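Local coordinates for cobalamin biosynthesis protein (Agrobacterium tumefaciens, PDB 3BY5), which probably takes part in the biosynthesis of cobalamin (vitamin B12), although its exact biochemical role is not established, at residues A[11-16]-A[125-130]; A[24-29]-A[121-126]; A[39-44]-A[63-68]. All coordinates share one frame; numbering follows the deposited sequence.

The three contacts follow one mixed sheet whose strands run in the order 67-69, 43-46, 11-17, 123-129, 112-120. Contact 1 lies closest to the centre of the chain and pairs the central strand 11-17 with its neighbour 123-129, which come from near the two ends of the modelled chain. Contact 2, with its centre about 12 Å away, shares Val125 and Ala126 with contact 1 and lays helix 23-37 against strand 123-129. Contact 3, centred about 9 Å from contact 1 and formed by residues between its two segments in sequence, brings in the edge strand 67-69. Through that edge the buried pairing and the dimer interface belong to one continuous sheet that crosses into the second subunit.

Contact 1. Residues A[11-16]-A[125-130]; sequences TVAGIG and VAIAMT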
loop_
_atom_site.group_PDB
_atom_site.type_symbol
_atom_site.label_atom_id
_atom_site.label_comp_id
_atom_site.label_asym_id
_atom_site.label_seq_id
_atom_site.Cartn_x
_atom_site.Cartn_y
_atom_site.Cartn_z
ATOM N N THR A 11 9.096 -8.153 -6.891
ATOM C CA THR A 11 9.443 -6.955 -7.660
ATOM C C THR A 11 8.355 -5.863 -7.630
ATOM O O THR A 11 7.185 -6.104 -7.952
ATOM C CB THR A 11 9.911 -7.304 -9.113
ATOM O OG1 THR A 11 9.383 -6.359 -10.051
ATOM C CG2 THR A 11 9.485 -8.710 -9.510
ATOM N N VAL A 12 8.780 -4.665 -7.234
ATOM C CA VAL A 12 7.904 -3.522 -7.005
ATOM C C VAL A 12 8.148 -2.464 -8.072
ATOM O O VAL A 12 9.298 -2.138 -8.359
ATOM C CB VAL A 12 8.165 -2.905 -5.595
ATOM C CG1 VAL A 12 7.302 -1.679 -5.346
ATOM C CG2 VAL A 12 7.917 -3.933 -4.510
ATOM N N ALA A 13 7.079 -1.936 -8.667
ATOM C CA ALA A 13 7.193 -0.789 -9.567
ATOM C C ALA A 13 6.694 0.487 -8.906
ATOM O O ALA A 13 5.514 0.601 -8.584
ATOM C CB ALA A 13 6.448 -1.033 -10.854
ATOM N N GLY A 14 7.602 1.436 -8.698
ATOM C CA GLY A 14 7.247 2.757 -8.181
ATOM C C GLY A 14 6.724 3.631 -9.300
ATOM O O GLY A 14 7.363 3.750 -10.345
ATOM N N ILE A 15 5.559 4.238 -9.090
ATOM C CA ILE A 15 4.890 5.022 -10.136
ATOM C C ILE A 15 4.810 6.506 -9.789
ATOM O O ILE A 15 4.361 6.882 -8.709
ATOM C CB ILE A 15 3.457 4.498 -10.438
ATOM C CG1 ILE A 15 3.437 2.976 -10.643
ATOM C CG2 ILE A 15 2.853 5.218 -11.644
ATOM C CD1 ILE A 15 4.281 2.476 -11.805
ATOM N N GLY A 16 5.263 7.338 -10.720
ATOM C CA GLY A 16 5.080 8.778 -10.637
ATOM C C GLY A 16 4.426 9.260 -11.912
ATOM O O GLY A 16 4.696 8.730 -12.988
ATOM N N VAL A 125 8.361 5.105 -14.168
ATOM C CA VAL A 125 8.340 3.771 -13.596
ATOM C C VAL A 125 9.732 3.416 -13.094
ATOM O O VAL A 125 10.694 3.426 -13.866
ATOM C CB VAL A 125 7.896 2.714 -14.631
ATOM C CG1 VAL A 125 7.678 1.363 -13.956
ATOM C CG2 VAL A 125 6.624 3.158 -15.364
ATOM N N ALA A 126 9.827 3.117 -11.798
ATOM C CA ALA A 126 11.059 2.624 -11.175
ATOM C C ALA A 126 10.855 1.194 -10.705
ATOM O O ALA A 126 9.907 0.918 -9.987
ATOM C CB ALA A 126 11.444 3.494 -10.004
ATOM N N ILE A 127 11.740 0.286 -11.097
ATOM C CA ILE A 127 11.606 -1.110 -10.675
ATOM C C ILE A 127 12.634 -1.485 -9.608
ATOM O O ILE A 127 13.836 -1.302 -9.799
ATOM C CB ILE A 127 11.627 -2.110 -11.878
ATOM C CG1 ILE A 127 10.391 -1.921 -12.761
ATOM C CG2 ILE A 127 11.643 -3.565 -11.408
ATOM C CD1 ILE A 127 10.640 -1.111 -14.001
ATOM N N ALA A 128 12.138 -1.990 -8.481
ATOM C CA ALA A 128 12.987 -2.524 -7.422
ATOM C C ALA A 128 12.708 -4.002 -7.189
ATOM O O ALA A 128 11.582 -4.456 -7.356
ATOM C CB ALA A 128 12.791 -1.743 -6.140
HETATM N N MSE A 129 13.747 -4.747 -6.818
HETATM C CA MSE A 129 13.610 -6.139 -6.386
HETATM C C MSE A 129 14.170 -6.307 -4.987
HETATM O O MSE A 129 15.157 -5.667 -4.631
HETATM C CB MSE A 129 14.333 -7.082 -7.339
HETATM C CG MSE A 129 13.419 -7.814 -8.287
HETATM SE SE MSE A 129 14.242 -8.084 -10.027
HETATM C CE MSE A 129 12.872 -9.173 -10.890
ATOM N N THR A 130 13.543 -7.174 -4.201
ATOM C CA THR A 130 13.943 -7.370 -2.812
ATOM C C THR A 130 14.816 -8.614 -2.645
ATOM O O THR A 130 14.984 -9.384 -3.592
ATOM C CB THR A 130 12.718 -7.403 -1.869
ATOM O OG1 THR A 130 13.154 -7.249 -0.513
ATOM C CG2 THR A 130 11.934 -8.698 -2.021
#
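The flat groups here are the backbone peptides, which together make a patch of beta sheet with two distinct faces. One face carries Thr11, Ala13, Ile15, Val125, Ile127 and Met129, and helix 23-37 packs on it through Ile26, Val30 and Ala33. On the other stand Val12, Ala126 and Ala128, with Gly14 adding no side chain, and helix 98-107 covers that face. At their meeting edges the strands are stitched by two reciprocal pairs of bonds. Val12 N reaches Ala128 O at 2.8 Å, lying in the carbonyl plane, and Ala128 N returns to Val12 O at 2.8 Å, nearly straight at the hydrogen (172°). Gly14 N bonds to Ala126 O at 2.7 Å, more bent at 153°, while Ala126 N meets Gly14 O at 2.9 Å.

The strand directions differ by 158°, so this is an antiparallel pairing, with Val12-Ala128 and Gly14-Ala126 as hydrogen-bonded pairs and Thr11-Met129, Ala13-Ile127 and Ile15-Val125 as non-hydrogen-bonded ones. It joins the central strand 11-17 and its neighbour 123-129 in a five-stranded mixed sheet with helices on both faces, a three-layer alpha/beta/alpha sandwich. Along its other edge, strand 11-17 bonds to strand 43-46, where the Ala13 backbone hydrogen-bonds to Tyr43 and Ala45.

Within the face under helix 23-37, neighbouring side chains lie alongside one another. Thr11 and the selenomethionine Met129 point the same way, with Thr11 CB 3.6 Å from Met129 CG. The bent Met129 chain then carries its CE to 3.7 Å from Thr11 CG2. Val125 projects CG1, anti to its backbone N, between two partners: it lies 4.1 Å from Ala13 CB. On the flank of Ile15, the terminal CD1 approaches the same Val125 CG1 to 4.2 Å.

Contact 2. Residues A[24-29]-A[121-126]; sequences DAIIAA and GDVTVA. With SO4 (sulfate ion), chain B.
Val123 is the side chain on which the helix rests, and it can be traced outward atom by atom. Its CB points toward segment 24-29 and already lies 3.8 Å from Ala29 CB. CG1, set anti to the backbone N (chi1 -178°), touches that methyl again, with Val123 CG1 3.8 Å from Ala29 CB. The same torsion puts CG2 anti to the carbonyl carbon and directs it at the preceding turn of the helix, where Val123 CG2 comes within 3.9 Å of Ile26 CD1 and 4.0 Å of Ala25 O. Ala25 therefore faces CG2 and Ala29 faces CB and CG1, while Ile26 CD1 sits against both methyls, slightly nearer CG2.

Ile26 crosses Val123 at about a right angle. Its CB does not aim at the strand; the chain turns in beyond it, and CD1 makes the approach. Two residues on, Val125 repeats the pattern with CG2, which lies 3.7 Å from Ala29 O and 3.9 Å from Ala29 CB. All the contacts made by these side chains are of the van der Waals kind. The axes of helix segment 24-29 and strand segment 123-126 approach to 8.6 Å at an angle of 36°, consistent with the small alanines at the interface. The opposite face of the strand is polar at Thr124, whose OG1 donates to sulfate O3 at 3.1 Å. Ser97 and Ser99 also bind this ion, which probably came from the crystallisation liquor but could mark an anion-binding pocket.

Helix 23-37 thus lies over the sheet with Ile26 as its inward wedge, touching Ile15 and Cys17 of strand 11-17 on one hand and Leu56 and Ala59 of helix 54-62 on the other, while Ala29 also meets Val120 of strand 112-120.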
loop_
_atom_site.group_PDB
_atom_site.type_symbol
_atom_site.label_atom_id
_atom_site.label_comp_id
_atom_site.label_asym_id
_atom_site.label_seq_id
_atom_site.Cartn_x
_atom_site.Cartn_y
_atom_site.Cartn_z
ATOM N N ASP A 24 -5.125 4.050 -18.223
ATOM C CA ASP A 24 -4.555 3.301 -19.344
ATOM C C ASP A 24 -3.135 3.741 -19.724
ATOM O O ASP A 24 -2.381 2.958 -20.298
ATOM C CB ASP A 24 -5.497 3.357 -20.556
ATOM C CG ASP A 24 -6.163 4.716 -20.719
ATOM O OD1 ASP A 24 -5.506 5.651 -21.234
ATOM O OD2 ASP A 24 -7.346 4.846 -20.328
ATOM N N ALA A 25 -2.779 4.984 -19.399
ATOM C CA ALA A 25 -1.418 5.478 -19.597
ATOM C C ALA A 25 -0.469 4.840 -18.595
ATOM O O ALA A 25 0.643 4.448 -18.951
ATOM C CB ALA A 25 -1.371 6.986 -19.480
ATOM N N ILE A 26 -0.923 4.742 -17.347
ATOM C CA ILE A 26 -0.185 4.069 -16.283
ATOM C C ILE A 26 -0.002 2.589 -16.616
ATOM O O ILE A 26 1.098 2.058 -16.475
ATOM C CB ILE A 26 -0.909 4.173 -14.913
ATOM C CG1 ILE A 26 -1.578 5.547 -14.692
ATOM C CG2 ILE A 26 0.009 3.756 -13.770
ATOM C CD1 ILE A 26 -0.659 6.703 -14.393
ATOM N N ILE A 27 -1.083 1.943 -17.065
ATOM C CA ILE A 27 -1.083 0.513 -17.415
ATOM C C ILE A 27 -0.087 0.218 -18.533
ATOM O O ILE A 27 0.725 -0.701 -18.415
ATOM C CB ILE A 27 -2.504 0.009 -17.796
ATOM C CG1 ILE A 27 -3.408 -0.042 -16.564
ATOM C CG2 ILE A 27 -2.448 -1.382 -18.438
ATOM C CD1 ILE A 27 -4.879 -0.221 -16.877
ATOM N N ALA A 28 -0.144 1.024 -19.593
ATOM C CA ALA A 28 0.790 0.952 -20.713
ATOM C C ALA A 28 2.239 1.085 -20.262
ATOM O O ALA A 28 3.098 0.332 -20.714
ATOM C CB ALA A 28 0.464 2.029 -21.727
ATOM N N ALA A 29 2.487 2.038 -19.366
ATOM C CA ALA A 29 3.815 2.303 -18.816
ATOM C C ALA A 29 4.391 1.141 -18.000
ATOM O O ALA A 29 5.596 0.891 -18.041
ATOM C CB ALA A 29 3.781 3.563 -17.974
ATOM N N GLY A 121 5.585 7.950 -21.940
ATOM C CA GLY A 121 4.666 9.087 -21.974
ATOM C C GLY A 121 5.152 10.046 -20.905
ATOM O O GLY A 121 6.326 10.419 -20.897
ATOM N N ASP A 122 4.270 10.438 -19.993
ATOM C CA ASP A 122 4.707 11.155 -18.788
ATOM C C ASP A 122 4.328 10.405 -17.502
ATOM O O ASP A 122 3.850 10.988 -16.525
ATOM C CB ASP A 122 4.263 12.628 -18.788
ATOM C CG ASP A 122 2.910 12.835 -19.431
ATOM O OD1 ASP A 122 2.822 13.634 -20.387
ATOM O OD2 ASP A 122 1.936 12.196 -18.982
ATOM N N VAL A 123 4.556 9.095 -17.541
ATOM C CA VAL A 123 4.459 8.231 -16.376
ATOM C C VAL A 123 5.852 7.659 -16.115
ATOM O O VAL A 123 6.438 7.014 -16.984
ATOM C CB VAL A 123 3.436 7.076 -16.584
ATOM C CG1 VAL A 123 3.316 6.223 -15.332
ATOM C CG2 VAL A 123 2.070 7.615 -16.967
ATOM N N THR A 124 6.378 7.922 -14.923
ATOM C CA THR A 124 7.676 7.401 -14.499
ATOM C C THR A 124 7.511 6.059 -13.803
ATOM O O THR A 124 6.626 5.887 -12.971
ATOM C CB THR A 124 8.396 8.381 -13.562
ATOM O OG1 THR A 124 8.353 9.693 -14.131
ATOM C CG2 THR A 124 9.852 7.980 -13.358
ATOM N N VAL A 125 8.361 5.105 -14.168
ATOM C CA VAL A 125 8.340 3.771 -13.596
ATOM C C VAL A 125 9.732 3.416 -13.094
ATOM O O VAL A 125 10.694 3.426 -13.866
ATOM C CB VAL A 125 7.896 2.714 -14.631
ATOM C CG1 VAL A 125 7.678 1.363 -13.956
ATOM C CG2 VAL A 125 6.624 3.158 -15.364
ATOM N N ALA A 126 9.827 3.117 -11.798
ATOM C CA ALA A 126 11.059 2.624 -11.175
ATOM C C ALA A 126 10.855 1.194 -10.705
ATOM O O ALA A 126 9.907 0.918 -9.987
ATOM C CB ALA A 126 11.444 3.494 -10.004
HETATM S S SO4 B . 10.271 10.733 -10.423
HETATM O O1 SO4 B . 9.089 10.656 -9.571
HETATM O O2 SO4 B . 10.943 9.441 -10.468
HETATM O O3 SO4 B . 9.879 11.111 -11.775
HETATM O O4 SO4 B . 11.188 11.735 -9.888
#

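Contact 3. Residues A[39-44]-A[63-68]; sequences VTVDYL and LSLSLE
Two parallel strands meet here at the single bridge Leu44-Leu67, with CA atoms 4.7 Å apart, flanked by two backbone bonds: Leu44 N reaches Ser66 O at 3.0 Å nearly along the C=O axis, whereas Glu68 N meets Leu44 O at 2.9 Å from above the carbonyl plane.

On the side facing helix 23-37, leucines interlock. The Leu65 side chain crosses that of Leu44 at about a right angle, its CD1 3.8 Å from Leu44 CG, and also touches Val41 CG1. The tip of Leu44 meets Leu63, CD1 to CD1, at 4.0 Å, while its CB lies 3.7 Å from Leu67 CD1.

Tyr43 swings its ring, CG anti to the backbone N (chi1 -160°), along the other strand. Ser66 CB comes 3.6 Å from Tyr43 CE2, and Ser66 O lies over one ring face. At the ring edge, Tyr43 OH is 3.2 Å from Glu68 OE1, the carboxylate plane turned 77° from the ring. Glu68 OE1 of the second subunit is a further, weak partner of this hydroxyl.

Just before the bridge the chains diverge, and a water spans the gap, donating to Asp42 O and accepting from Ser66 N. The strands close the beta-alpha-beta unit 43-46, 54-62, 67-69, whose helix ends in a Schellman motif with Ser64, at positive phi, as C-prime residue.

Ser66 OG, bonded to Ala71 N of the second subunit, adds an uncharged tie. The tyrosine hydroxyls could stabilise the charge of Glu68, whereas the Glu68 carboxylate of the second subunit would, if close, work the other way, so no net shift in ionisation follows.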
loop_
_atom_site.group_PDB
_atom_site.type_symbol
_atom_site.label_atom_id
_atom_site.label_comp_id
_atom_site.label_asym_id
_atom_site.label_seq_id
_atom_site.Cartn_x
_atom_site.Cartn_y
_atom_site.Cartn_z
ATOM N N VAL A 39 11.030 -8.173 -16.573
ATOM C CA VAL A 39 10.513 -8.362 -15.219
ATOM C C VAL A 39 9.005 -8.587 -15.249
ATOM O O VAL A 39 8.360 -8.419 -16.288
ATOM C CB VAL A 39 10.851 -7.163 -14.280
ATOM C CG1 VAL A 39 12.358 -7.034 -14.084
ATOM C CG2 VAL A 39 10.252 -5.857 -14.803
ATOM N N THR A 40 8.457 -8.988 -14.108
ATOM C CA THR A 40 7.017 -9.085 -13.943
ATOM C C THR A 40 6.678 -8.449 -12.612
ATOM O O THR A 40 7.054 -8.965 -11.566
ATOM C CB THR A 40 6.505 -10.548 -13.975
ATOM O OG1 THR A 40 7.389 -11.363 -14.760
ATOM C CG2 THR A 40 5.099 -10.602 -14.566
ATOM N N VAL A 41 5.989 -7.314 -12.672
ATOM C CA VAL A 41 5.624 -6.535 -11.493
ATOM C C VAL A 41 4.538 -7.255 -10.700
ATOM O O VAL A 41 3.512 -7.650 -11.256
ATOM C CB VAL A 41 5.124 -5.125 -11.902
ATOM C CG1 VAL A 41 4.731 -4.316 -10.689
ATOM C CG2 VAL A 41 6.187 -4.395 -12.703
ATOM N N ASP A 42 4.770 -7.436 -9.404
ATOM C CA ASP A 42 3.760 -8.041 -8.543
ATOM C C ASP A 42 3.265 -7.110 -7.437
ATOM O O ASP A 42 2.444 -7.503 -6.610
ATOM C CB ASP A 42 4.223 -9.399 -7.993
ATOM C CG ASP A 42 5.693 -9.422 -7.635
ATOM O OD1 ASP A 42 6.109 -8.574 -6.820
ATOM O OD2 ASP A 42 6.427 -10.290 -8.159
ATOM N N TYR A 43 3.732 -5.863 -7.459
ATOM C CA TYR A 43 3.348 -4.873 -6.459
ATOM C C TYR A 43 3.602 -3.447 -6.966
ATOM O O TYR A 43 4.644 -3.170 -7.544
ATOM C CB TYR A 43 4.130 -5.143 -5.167
ATOM C CG TYR A 43 3.539 -4.547 -3.920
ATOM C CD1 TYR A 43 4.125 -3.438 -3.326
ATOM C CD2 TYR A 43 2.404 -5.097 -3.324
ATOM C CE1 TYR A 43 3.597 -2.877 -2.178
ATOM C CE2 TYR A 43 1.865 -4.541 -2.168
ATOM C CZ TYR A 43 2.472 -3.428 -1.604
ATOM O OH TYR A 43 1.969 -2.853 -0.464
ATOM N N LEU A 44 2.643 -2.553 -6.764
ATOM C CA LEU A 44 2.796 -1.151 -7.166
ATOM C C LEU A 44 2.999 -0.235 -5.969
ATOM O O LEU A 44 2.532 -0.530 -4.871
ATOM C CB LEU A 44 1.577 -0.667 -7.955
ATOM C CG LEU A 44 1.341 -1.162 -9.375
ATOM C CD1 LEU A 44 0.114 -0.479 -9.925
ATOM C CD2 LEU A 44 2.542 -0.886 -10.257
ATOM N N LEU A 63 -4.473 -3.621 -13.551
ATOM C CA LEU A 63 -3.341 -4.545 -13.530
ATOM C C LEU A 63 -3.531 -5.666 -12.503
ATOM O O LEU A 63 -2.734 -6.601 -12.452
ATOM C CB LEU A 63 -2.037 -3.798 -13.242
ATOM C CG LEU A 63 -1.468 -2.827 -14.277
ATOM C CD1 LEU A 63 -0.581 -1.832 -13.580
ATOM C CD2 LEU A 63 -0.700 -3.537 -15.375
ATOM N N SER A 64 -4.594 -5.555 -11.703
ATOM C CA SER A 64 -4.896 -6.446 -10.574
ATOM C C SER A 64 -3.728 -6.565 -9.572
ATOM O O SER A 64 -3.415 -7.653 -9.078
ATOM C CB SER A 64 -5.415 -7.808 -11.050
ATOM O OG SER A 64 -4.364 -8.623 -11.526
ATOM N N LEU A 65 -3.103 -5.420 -9.291
ATOM C CA LEU A 65 -1.991 -5.312 -8.351
ATOM C C LEU A 65 -2.384 -4.427 -7.177
ATOM O O LEU A 65 -3.258 -3.566 -7.301
ATOM C CB LEU A 65 -0.757 -4.721 -9.041
ATOM C CG LEU A 65 -0.171 -5.471 -10.238
ATOM C CD1 LEU A 65 0.904 -4.651 -10.911
ATOM C CD2 LEU A 65 0.365 -6.831 -9.825
ATOM N N SER A 66 -1.739 -4.654 -6.032
ATOM C CA SER A 66 -1.930 -3.813 -4.856
ATOM C C SER A 66 -1.123 -2.538 -5.023
ATOM O O SER A 66 -0.130 -2.525 -5.746
ATOM C CB SER A 66 -1.498 -4.543 -3.585
ATOM O OG SER A 66 -2.427 -5.547 -3.231
ATOM N N LEU A 67 -1.557 -1.467 -4.365
ATOM C CA LEU A 67 -0.831 -0.204 -4.398
ATOM C C LEU A 67 -0.450 0.221 -2.993
ATOM O O LEU A 67 -1.274 0.185 -2.097
ATOM C CB LEU A 67 -1.673 0.881 -5.071
ATOM C CG LEU A 67 -1.050 2.269 -5.218
ATOM C CD1 LEU A 67 0.094 2.289 -6.235
ATOM C CD2 LEU A 67 -2.121 3.274 -5.592
ATOM N N GLU A 68 0.806 0.604 -2.799
ATOM C CA GLU A 68 1.201 1.224 -1.544
ATOM C C GLU A 68 1.464 2.709 -1.741
ATOM O O GLU A 68 2.349 3.098 -2.492
ATOM C CB GLU A 68 2.412 0.531 -0.916
ATOM C CG GLU A 68 2.741 1.058 0.477
ATOM C CD GLU A 68 3.904 0.335 1.135
ATOM O OE1 GLU A 68 4.055 -0.884 0.910
ATOM O OE2 GLU A 68 4.658 0.981 1.898
HETATM O O HOH W 1 -0.340 -7.035 -5.758
#